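Local structure of ureidoglycolate hydrolase (Arabidopsis thaliana, 4PXE) at residues I214-I228 with L367-L381. The protein hydrolyses (S)-ureidoglycolate to glyoxylate, ammonium and carbon dioxide as a manganese-dependent homodimer, in the last step of purine breakdown. Sequence-based numbering, arbitrary orientation.
Sequences ILEDEGLDIGVVTAI and LSHKMMISRAYHDSL. With GLV (glyoxylic acid), chain E.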
ATOM      1  N   ILE A 214      -9.332  23.894  21.693  1.00 11.71           N
ATOM      2  CA  ILE A 214      -9.251  25.140  22.454  1.00 13.00           C
ATOM      3  C   ILE A 214     -10.610  25.737  22.816  1.00 12.53           C
ATOM      4  O   ILE A 214     -10.858  26.049  23.986  1.00 13.42           O
ATOM      5  CB  ILE A 214      -8.376  26.190  21.739  1.00 13.79           C
ATOM      6  CG1 ILE A 214      -6.944  25.672  21.573  1.00 17.11           C
ATOM      7  CG2 ILE A 214      -8.412  27.518  22.502  1.00 15.98           C
ATOM      8  CD1 ILE A 214      -6.203  25.485  22.869  1.00 25.43           C
ATOM      9  N   LEU A 215     -11.502  25.877  21.841  1.00 11.02           N
ATOM     10  CA  LEU A 215     -12.805  26.470  22.127  1.00 11.89           C
ATOM     11  C   LEU A 215     -13.570  25.595  23.105  1.00 13.16           C
ATOM     12  O   LEU A 215     -14.177  26.099  24.054  1.00 12.61           O
ATOM     13  CB  LEU A 215     -13.614  26.676  20.843  1.00 10.96           C
ATOM     14  CG  LEU A 215     -13.054  27.686  19.844  1.00 10.91           C
ATOM     15  CD1 LEU A 215     -13.832  27.602  18.546  1.00 13.89           C
ATOM     16  CD2 LEU A 215     -13.097  29.116  20.403  1.00 14.41           C
ATOM     17  N   GLU A 216     -13.534  24.286  22.894  1.00 11.91           N
ATOM     18  CA  GLU A 216     -14.210  23.386  23.811  1.00 11.73           C
ATOM     19  C   GLU A 216     -13.630  23.489  25.226  1.00 13.36           C
ATOM     20  O   GLU A 216     -14.376  23.615  26.203  1.00 13.96           O
ATOM     21  CB  GLU A 216     -14.123  21.951  23.294  1.00 13.57           C
ATOM     22  CG  GLU A 216     -14.841  20.958  24.183  1.00 14.94           C
ATOM     23  CD  GLU A 216     -14.843  19.572  23.612  1.00 16.94           C
ATOM     24  OE1 GLU A 216     -13.791  18.912  23.655  1.00 18.29           O
ATOM     25  OE2 GLU A 216     -15.920  19.162  23.126  1.00 19.97           O
ATOM     26  N   ASP A 217     -12.301  23.454  25.345  1.00 11.46           N
ATOM     27  CA  ASP A 217     -11.662  23.461  26.662  1.00 12.65           C
ATOM     28  C   ASP A 217     -11.945  24.758  27.412  1.00 13.78           C
ATOM     29  O   ASP A 217     -12.087  24.749  28.634  1.00 16.30           O
ATOM     30  CB  ASP A 217     -10.142  23.293  26.549  1.00 14.04           C
ATOM     31  CG  ASP A 217      -9.727  21.909  26.097  1.00 17.83           C
ATOM     32  OD1 ASP A 217     -10.536  20.963  26.189  1.00 18.01           O
ATOM     33  OD2 ASP A 217      -8.557  21.778  25.668  1.00 19.71           O
ATOM     34  N   GLU A 218     -12.018  25.868  26.684  1.00 12.36           N
ATOM     35  CA  GLU A 218     -12.193  27.179  27.313  1.00 13.84           C
ATOM     36  C   GLU A 218     -13.661  27.569  27.487  1.00 14.01           C
ATOM     37  O   GLU A 218     -13.971  28.615  28.059  1.00 16.69           O
ATOM     38  CB  GLU A 218     -11.402  28.246  26.550  1.00 14.74           C
ATOM     39  CG  GLU A 218      -9.917  27.930  26.627  1.00 17.37           C
ATOM     40  CD  GLU A 218      -9.006  28.928  25.953  1.00 21.40           C
ATOM     41  OE1 GLU A 218      -9.471  29.993  25.509  1.00 24.56           O
ATOM     42  OE2 GLU A 218      -7.793  28.617  25.880  1.00 27.19           O
ATOM     43  N   GLY A 219     -14.566  26.726  26.996  1.00 11.83           N
ATOM     44  CA  GLY A 219     -15.996  26.987  27.096  1.00 12.28           C
ATOM     45  C   GLY A 219     -16.499  28.108  26.208  1.00 13.20           C
ATOM     46  O   GLY A 219     -17.475  28.785  26.547  1.00 14.37           O
ATOM     47  N   LEU A 220     -15.866  28.284  25.058  1.00 12.17           N
ATOM     48  CA  LEU A 220     -16.181  29.406  24.173  1.00 13.17           C
ATOM     49  C   LEU A 220     -16.942  28.951  22.938  1.00 12.98           C
ATOM     50  O   LEU A 220     -16.803  27.806  22.504  1.00 14.35           O
ATOM     51  CB  LEU A 220     -14.900  30.128  23.738  1.00 15.21           C
ATOM     52  CG  LEU A 220     -14.033  30.685  24.864  1.00 14.66           C
ATOM     53  CD1 LEU A 220     -12.688  31.155  24.312  1.00 18.67           C
ATOM     54  CD2 LEU A 220     -14.765  31.834  25.559  1.00 18.74           C
ATOM     55  N   ASP A 221     -17.731  29.855  22.362  1.00 12.78           N
ATOM     56  CA  ASP A 221     -18.595  29.508  21.233  1.00 11.45           C
ATOM     57  C   ASP A 221     -17.951  29.639  19.865  1.00 14.06           C
ATOM     58  O   ASP A 221     -18.272  28.874  18.950  1.00 13.54           O
ATOM     59  CB  ASP A 221     -19.845  30.402  21.235  1.00 13.34           C
ATOM     60  CG  ASP A 221     -20.664  30.266  22.502  1.00 18.53           C
ATOM     61  OD1 ASP A 221     -20.909  29.124  22.935  1.00 22.17           O
ATOM     62  OD2 ASP A 221     -21.055  31.311  23.063  1.00 17.23           O
ATOM     63  N   ILE A 222     -17.085  30.636  19.709  1.00 12.31           N
ATOM     64  CA  ILE A 222     -16.621  31.052  18.391  1.00 12.70           C
ATOM     65  C   ILE A 222     -15.145  31.409  18.407  1.00 13.24           C
ATOM     66  O   ILE A 222     -14.679  32.111  19.297  1.00 13.46           O
ATOM     67  CB  ILE A 222     -17.404  32.313  17.914  1.00 11.92           C
ATOM     68  CG1 ILE A 222     -18.889  31.999  17.721  1.00 13.86           C
ATOM     69  CG2 ILE A 222     -16.805  32.887  16.634  1.00 14.57           C
ATOM     70  CD1 ILE A 222     -19.188  31.054  16.564  1.00 14.22           C
ATOM     71  N   GLY A 223     -14.402  30.907  17.429  1.00 12.78           N
ATOM     72  CA  GLY A 223     -13.040  31.364  17.213  1.00 13.95           C
ATOM     73  C   GLY A 223     -12.972  32.322  16.039  1.00 13.80           C
ATOM     74  O   GLY A 223     -13.472  32.029  14.950  1.00 14.55           O
ATOM     75  N   VAL A 224     -12.389  33.490  16.265  1.00 14.37           N
ATOM     76  CA  VAL A 224     -12.175  34.428  15.179  1.00 15.58           C
ATOM     77  C   VAL A 224     -10.744  34.241  14.704  1.00 13.22           C
ATOM     78  O   VAL A 224      -9.792  34.529  15.430  1.00 14.81           O
ATOM     79  CB  VAL A 224     -12.438  35.871  15.631  1.00 15.76           C
ATOM     80  CG1 VAL A 224     -12.142  36.845  14.506  1.00 17.12           C
ATOM     81  CG2 VAL A 224     -13.881  36.013  16.121  1.00 16.88           C
ATOM     82  N   VAL A 225     -10.593  33.694  13.502  1.00 14.05           N
ATOM     83  CA  VAL A 225      -9.276  33.250  13.047  1.00 14.32           C
ATOM     84  C   VAL A 225      -8.454  34.419  12.511  1.00 13.59           C
ATOM     85  O   VAL A 225      -8.914  35.161  11.644  1.00 17.14           O
ATOM     86  CB  VAL A 225      -9.415  32.165  11.967  1.00 13.98           C
ATOM     87  CG1 VAL A 225      -8.047  31.783  11.387  1.00 14.79           C
ATOM     88  CG2 VAL A 225     -10.121  30.952  12.547  1.00 14.78           C
ATOM     89  N   THR A 226      -7.233  34.565  13.011  1.00 14.48           N
ATOM     90  CA  THR A 226      -6.409  35.714  12.638  1.00 15.95           C
ATOM     91  C   THR A 226      -5.297  35.390  11.636  1.00 17.95           C
ATOM     92  O   THR A 226      -4.751  36.281  10.991  1.00 16.38           O
ATOM     93  CB  THR A 226      -5.766  36.349  13.877  1.00 16.91           C
ATOM     94  OG1 THR A 226      -4.857  35.419  14.469  1.00 19.21           O
ATOM     95  CG2 THR A 226      -6.834  36.739  14.908  1.00 19.37           C
ATOM     96  N   ALA A 227      -4.954  34.113  11.512  1.00 14.73           N
ATOM     97  CA  ALA A 227      -3.885  33.701  10.617  1.00 14.29           C
ATOM     98  C   ALA A 227      -4.000  32.205  10.385  1.00 14.79           C
ATOM     99  O   ALA A 227      -4.630  31.497  11.168  1.00 14.87           O
ATOM    100  CB  ALA A 227      -2.520  34.034  11.225  1.00 17.23           C
ATOM    101  N   ILE A 228      -3.385  31.744   9.305  1.00 14.99           N
ATOM    102  CA  ILE A 228      -3.347  30.327   8.959  1.00 13.92           C
ATOM    103  C   ILE A 228      -1.879  29.919   8.835  1.00 15.50           C
ATOM    104  O   ILE A 228      -1.112  30.592   8.149  1.00 17.03           O
ATOM    105  CB  ILE A 228      -4.061  30.074   7.617  1.00 13.18           C
ATOM    106  CG1 ILE A 228      -5.541  30.467   7.707  1.00 15.54           C
ATOM    107  CG2 ILE A 228      -3.891  28.600   7.188  1.00 14.79           C
ATOM    108  CD1 ILE A 228      -6.271  30.417   6.377  1.00 15.57           C
ATOM    109  N   LEU A 367     -22.582  35.623  21.872  1.00 15.36           N
ATOM    110  CA  LEU A 367     -21.724  34.444  21.785  1.00 14.78           C
ATOM    111  C   LEU A 367     -20.318  34.796  22.234  1.00 16.88           C
ATOM    112  O   LEU A 367     -19.780  35.831  21.852  1.00 19.81           O
ATOM    113  CB  LEU A 367     -21.691  33.911  20.352  1.00 13.92           C
ATOM    114  CG  LEU A 367     -23.029  33.400  19.808  1.00 15.60           C
ATOM    115  CD1 LEU A 367     -22.936  33.099  18.332  1.00 16.75           C
ATOM    116  CD2 LEU A 367     -23.485  32.158  20.573  1.00 19.11           C
ATOM    117  N   SER A 368     -19.725  33.939  23.055  1.00 15.38           N
ATOM    118  CA  SER A 368     -18.366  34.171  23.514  1.00 16.17           C
ATOM    119  C   SER A 368     -17.375  33.804  22.407  1.00 19.04           C
ATOM    120  O   SER A 368     -17.642  32.920  21.582  1.00 18.19           O
ATOM    121  CB  SER A 368     -18.083  33.351  24.766  1.00 18.06           C
ATOM    122  OG  SER A 368     -18.215  31.965  24.488  1.00 17.14           O
ATOM    123  N   HIS A 369     -16.232  34.480  22.386  1.00 16.30           N
ATOM    124  CA  HIS A 369     -15.277  34.269  21.303  1.00 17.32           C
ATOM    125  C   HIS A 369     -13.866  34.637  21.711  1.00 17.48           C
ATOM    126  O   HIS A 369     -13.661  35.351  22.692  1.00 19.76           O
ATOM    127  CB  HIS A 369     -15.689  35.064  20.067  1.00 17.07           C
ATOM    128  CG  HIS A 369     -16.026  36.493  20.357  1.00 21.04           C
ATOM    129  ND1 HIS A 369     -15.123  37.520  20.190  1.00 24.74           N
ATOM    130  CD2 HIS A 369     -17.161  37.059  20.833  1.00 23.60           C
ATOM    131  CE1 HIS A 369     -15.694  38.662  20.531  1.00 25.28           C
ATOM    132  NE2 HIS A 369     -16.931  38.410  20.923  1.00 27.48           N
ATOM    133  N   LYS A 370     -12.893  34.108  20.973  1.00 16.23           N
ATOM    134  CA  LYS A 370     -11.512  34.523  21.149  1.00 17.59           C
ATOM    135  C   LYS A 370     -10.819  34.552  19.801  1.00 19.93           C
ATOM    136  O   LYS A 370     -11.293  33.950  18.840  1.00 17.96           O
ATOM    137  CB  LYS A 370     -10.765  33.584  22.095  1.00 21.26           C
ATOM    138  CG  LYS A 370     -10.363  32.265  21.448  1.00 20.19           C
ATOM    139  CD  LYS A 370      -9.564  31.371  22.394  1.00 23.27           C
ATOM    140  CE  LYS A 370      -8.219  31.985  22.746  1.00 27.22           C
ATOM    141  NZ  LYS A 370      -7.417  31.103  23.631  1.00 26.91           N
ATOM    142  N   MET A 371      -9.703  35.270  19.741  1.00 16.49           N
ATOM    143  CA  MET A 371      -8.851  35.301  18.565  1.00 16.91           C
ATOM    144  C   MET A 371      -7.955  34.081  18.588  1.00 16.69           C
ATOM    145  O   MET A 371      -7.402  33.731  19.631  1.00 16.71           O
ATOM    146  CB  MET A 371      -7.970  36.550  18.601  1.00 17.80           C
ATOM    147  CG  MET A 371      -8.740  37.854  18.675  1.00 23.33           C
ATOM    148  SD  MET A 371      -9.664  38.128  17.171  1.00 22.77           S
ATOM    149  CE  MET A 371     -10.449  39.702  17.539  1.00 27.65           C
ATOM    150  N   MET A 372      -7.777  33.445  17.438  1.00 14.99           N
ATOM    151  CA  MET A 372      -6.894  32.280  17.397  1.00 15.04           C
ATOM    152  C   MET A 372      -6.390  32.029  15.990  1.00 13.70           C
ATOM    153  O   MET A 372      -6.880  32.626  15.033  1.00 14.87           O
ATOM    154  CB  MET A 372      -7.599  31.044  17.973  1.00 20.12           C
ATOM    155  CG  MET A 372      -8.871  30.649  17.242  1.00 16.10           C
ATOM    156  SD  MET A 372      -9.956  29.513  18.153  1.00 17.12           S
ATOM    157  CE  MET A 372      -8.867  28.118  18.384  1.00 17.14           C
ATOM    158  N   ILE A 373      -5.398  31.153  15.867  1.00 15.46           N
ATOM    159  CA  ILE A 373      -4.856  30.828  14.555  1.00 15.79           C
ATOM    160  C   ILE A 373      -5.362  29.467  14.092  1.00 15.65           C
ATOM    161  O   ILE A 373      -5.818  28.656  14.899  1.00 17.65           O
ATOM    162  CB  ILE A 373      -3.311  30.839  14.539  1.00 17.51           C
ATOM    163  CG1 ILE A 373      -2.746  29.610  15.266  1.00 21.24           C
ATOM    164  CG2 ILE A 373      -2.787  32.153  15.118  1.00 21.83           C
ATOM    165  CD1 ILE A 373      -1.417  29.117  14.714  1.00 26.07           C
ATOM    166  N   SER A 374      -5.308  29.242  12.786  1.00 13.32           N
ATOM    167  CA  SER A 374      -5.595  27.919  12.247  1.00 13.25           C
ATOM    168  C   SER A 374      -4.291  27.158  12.038  1.00 13.76           C
ATOM    169  O   SER A 374      -3.343  27.680  11.446  1.00 15.00           O
ATOM    170  CB  SER A 374      -6.347  28.027  10.927  1.00 13.60           C
ATOM    171  OG  SER A 374      -6.643  26.737  10.411  1.00 13.82           O
ATOM    172  N   ARG A 375      -4.256  25.924  12.530  1.00 13.14           N
ATOM    173  CA  ARG A 375      -3.114  25.031  12.314  1.00 14.31           C
ATOM    174  C   ARG A 375      -3.289  24.274  10.997  1.00 15.02           C
ATOM    175  O   ARG A 375      -2.337  24.097  10.220  1.00 14.34           O
ATOM    176  CB  ARG A 375      -2.965  24.069  13.492  1.00 13.46           C
ATOM    177  CG  ARG A 375      -2.746  24.773  14.831  1.00 14.13           C
ATOM    178  CD  ARG A 375      -2.340  23.784  15.904  1.00 15.04           C
ATOM    179  NE  ARG A 375      -2.237  24.413  17.220  1.00 15.46           N
ATOM    180  CZ  ARG A 375      -1.207  25.155  17.622  1.00 18.04           C
ATOM    181  NH1 ARG A 375      -0.181  25.379  16.809  1.00 18.61           N
ATOM    182  NH2 ARG A 375      -1.202  25.673  18.845  1.00 19.45           N
ATOM    183  N   ALA A 376      -4.506  23.805  10.763  1.00 13.42           N
ATOM    184  CA  ALA A 376      -4.887  23.255   9.472  1.00 12.88           C
ATOM    185  C   ALA A 376      -4.786  24.332   8.404  1.00 13.18           C
ATOM    186  O   ALA A 376      -4.870  25.527   8.701  1.00 13.98           O
ATOM    187  CB  ALA A 376      -6.310  22.716   9.538  1.00 13.44           C
ATOM    188  N   TYR A 377      -4.607  23.921   7.152  1.00 13.75           N
ATOM    189  CA  TYR A 377      -4.804  24.870   6.056  1.00 13.92           C
ATOM    190  C   TYR A 377      -6.229  24.737   5.531  1.00 13.59           C
ATOM    191  O   TYR A 377      -6.965  23.809   5.911  1.00 13.75           O
ATOM    192  CB  TYR A 377      -3.744  24.710   4.938  1.00 14.72           C
ATOM    193  CG  TYR A 377      -3.642  23.307   4.368  1.00 14.94           C
ATOM    194  CD1 TYR A 377      -2.625  22.428   4.765  1.00 12.82           C
ATOM    195  CD2 TYR A 377      -4.570  22.855   3.433  1.00 13.10           C
ATOM    196  CE1 TYR A 377      -2.549  21.129   4.243  1.00 14.76           C
ATOM    197  CE2 TYR A 377      -4.504  21.575   2.910  1.00 16.03           C
ATOM    198  CZ  TYR A 377      -3.495  20.722   3.307  1.00 14.84           C
ATOM    199  OH  TYR A 377      -3.445  19.444   2.786  1.00 16.09           O
ATOM    200  N   HIS A 378      -6.631  25.687   4.693  1.00 13.82           N
ATOM    201  CA  HIS A 378      -8.000  25.785   4.206  1.00 13.32           C
ATOM    202  C   HIS A 378      -7.979  26.510   2.879  1.00 13.96           C
ATOM    203  O   HIS A 378      -6.999  27.169   2.552  1.00 14.01           O
ATOM    204  CB  HIS A 378      -8.849  26.623   5.163  1.00 13.92           C
ATOM    205  CG  HIS A 378      -8.893  26.106   6.565  1.00 12.23           C
ATOM    206  ND1 HIS A 378      -9.733  25.085   6.959  1.00 13.46           N
ATOM    207  CD2 HIS A 378      -8.226  26.494   7.676  1.00 11.58           C
ATOM    208  CE1 HIS A 378      -9.574  24.865   8.251  1.00 13.97           C
ATOM    209  NE2 HIS A 378      -8.667  25.709   8.711  1.00 12.45           N
ATOM    210  N   ASP A 379      -9.080  26.450   2.144  1.00 13.83           N
ATOM    211  CA  ASP A 379      -9.236  27.286   0.955  1.00 15.07           C
ATOM    212  C   ASP A 379      -9.046  28.776   1.242  1.00 14.82           C
ATOM    213  O   ASP A 379      -8.589  29.520   0.377  1.00 15.60           O
ATOM    214  CB  ASP A 379     -10.594  27.020   0.306  1.00 13.98           C
ATOM    215  CG  ASP A 379     -10.671  25.614  -0.272  1.00 15.45           C
ATOM    216  OD1 ASP A 379      -9.861  25.335  -1.176  1.00 17.69           O
ATOM    217  OD2 ASP A 379     -11.506  24.793   0.175  1.00 15.99           O
ATOM    218  N   SER A 380      -9.381  29.199   2.458  1.00 13.09           N
ATOM    219  CA  SER A 380      -9.149  30.574   2.903  1.00 14.13           C
ATOM    220  C   SER A 380      -7.693  31.012   2.711  1.00 15.50           C
ATOM    221  O   SER A 380      -7.426  32.191   2.476  1.00 15.50           O
ATOM    222  CB  SER A 380      -9.543  30.714   4.378  1.00 14.02           C
ATOM    223  OG  SER A 380     -10.949  30.639   4.548  1.00 16.15           O
ATOM    224  N   LEU A 381      -6.753  30.073   2.804  1.00 13.73           N
ATOM    225  CA  LEU A 381      -5.335  30.405   2.678  1.00 15.37           C
ATOM    226  C   LEU A 381      -5.053  31.020   1.307  1.00 18.52           C
ATOM    227  O   LEU A 381      -4.270  31.970   1.184  1.00 17.61           O
ATOM    228  CB  LEU A 381      -4.475  29.151   2.883  1.00 15.43           C
ATOM    229  CG  LEU A 381      -2.961  29.320   2.746  1.00 16.56           C
ATOM    230  CD1 LEU A 381      -2.451  30.312   3.761  1.00 18.76           C
ATOM    231  CD2 LEU A 381      -2.279  27.981   2.934  1.00 15.13           C
TER
HETATM  232  C1  GLV E 503      -6.376  19.930   5.180  1.00 15.82           C
HETATM  233  O1  GLV E 503      -7.083  21.122   5.179  1.00 16.76           O
HETATM  234  C2  GLV E 503      -5.227  19.903   6.125  1.00 13.91           C
HETATM  235  O2  GLV E 503      -4.993  20.930   6.840  1.00 13.73           O
HETATM  236  O3  GLV E 503      -4.507  18.864   6.208  1.00 14.59           O
HETATM  237  O   HOH W   1     -19.857  30.165  25.875  1.00 25.70           O
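V224 N donates to K370 O at 2.8 Å, and V224 O accepts from M372 N; V224 thus bridges two residues of strand 369-374, the parallel pattern. At T226 the regular pairing slips by a residue, and it resumes with a straight bond from S374 N to A227 O (2.9 Å, 174°). D221 and S368 hold each other: S368 N meets the anti side of D221 OD2 at 2.9 Å, while D221 N reaches S368 OG. The one salt bridge joins K370 NZ to the syn side of E218 OE1 (3.0 Å), the lysine bending at chi3 (-66°) over L220 CD1. Among apolar groups, M372 lays SD over G223 CA at 3.7 Å and CE against I214 CB. Both strands belong to the M20 peptidase fold, and 369-374 runs on into the active site, where A376 and Y377 line the glyoxylate pocket, completed by R307 and N294 of the second subunit. Y377 N bonds to glyoxylate O2, and the tyrosine ring lies flat beneath the ligand, O2 3.4 Å above its centre. An alanine here is likely to leave that ligand face uncovered and glyoxylate freer to shift. H378 NE2 donates to S374 OG, and S374 OG in turn to A376 O.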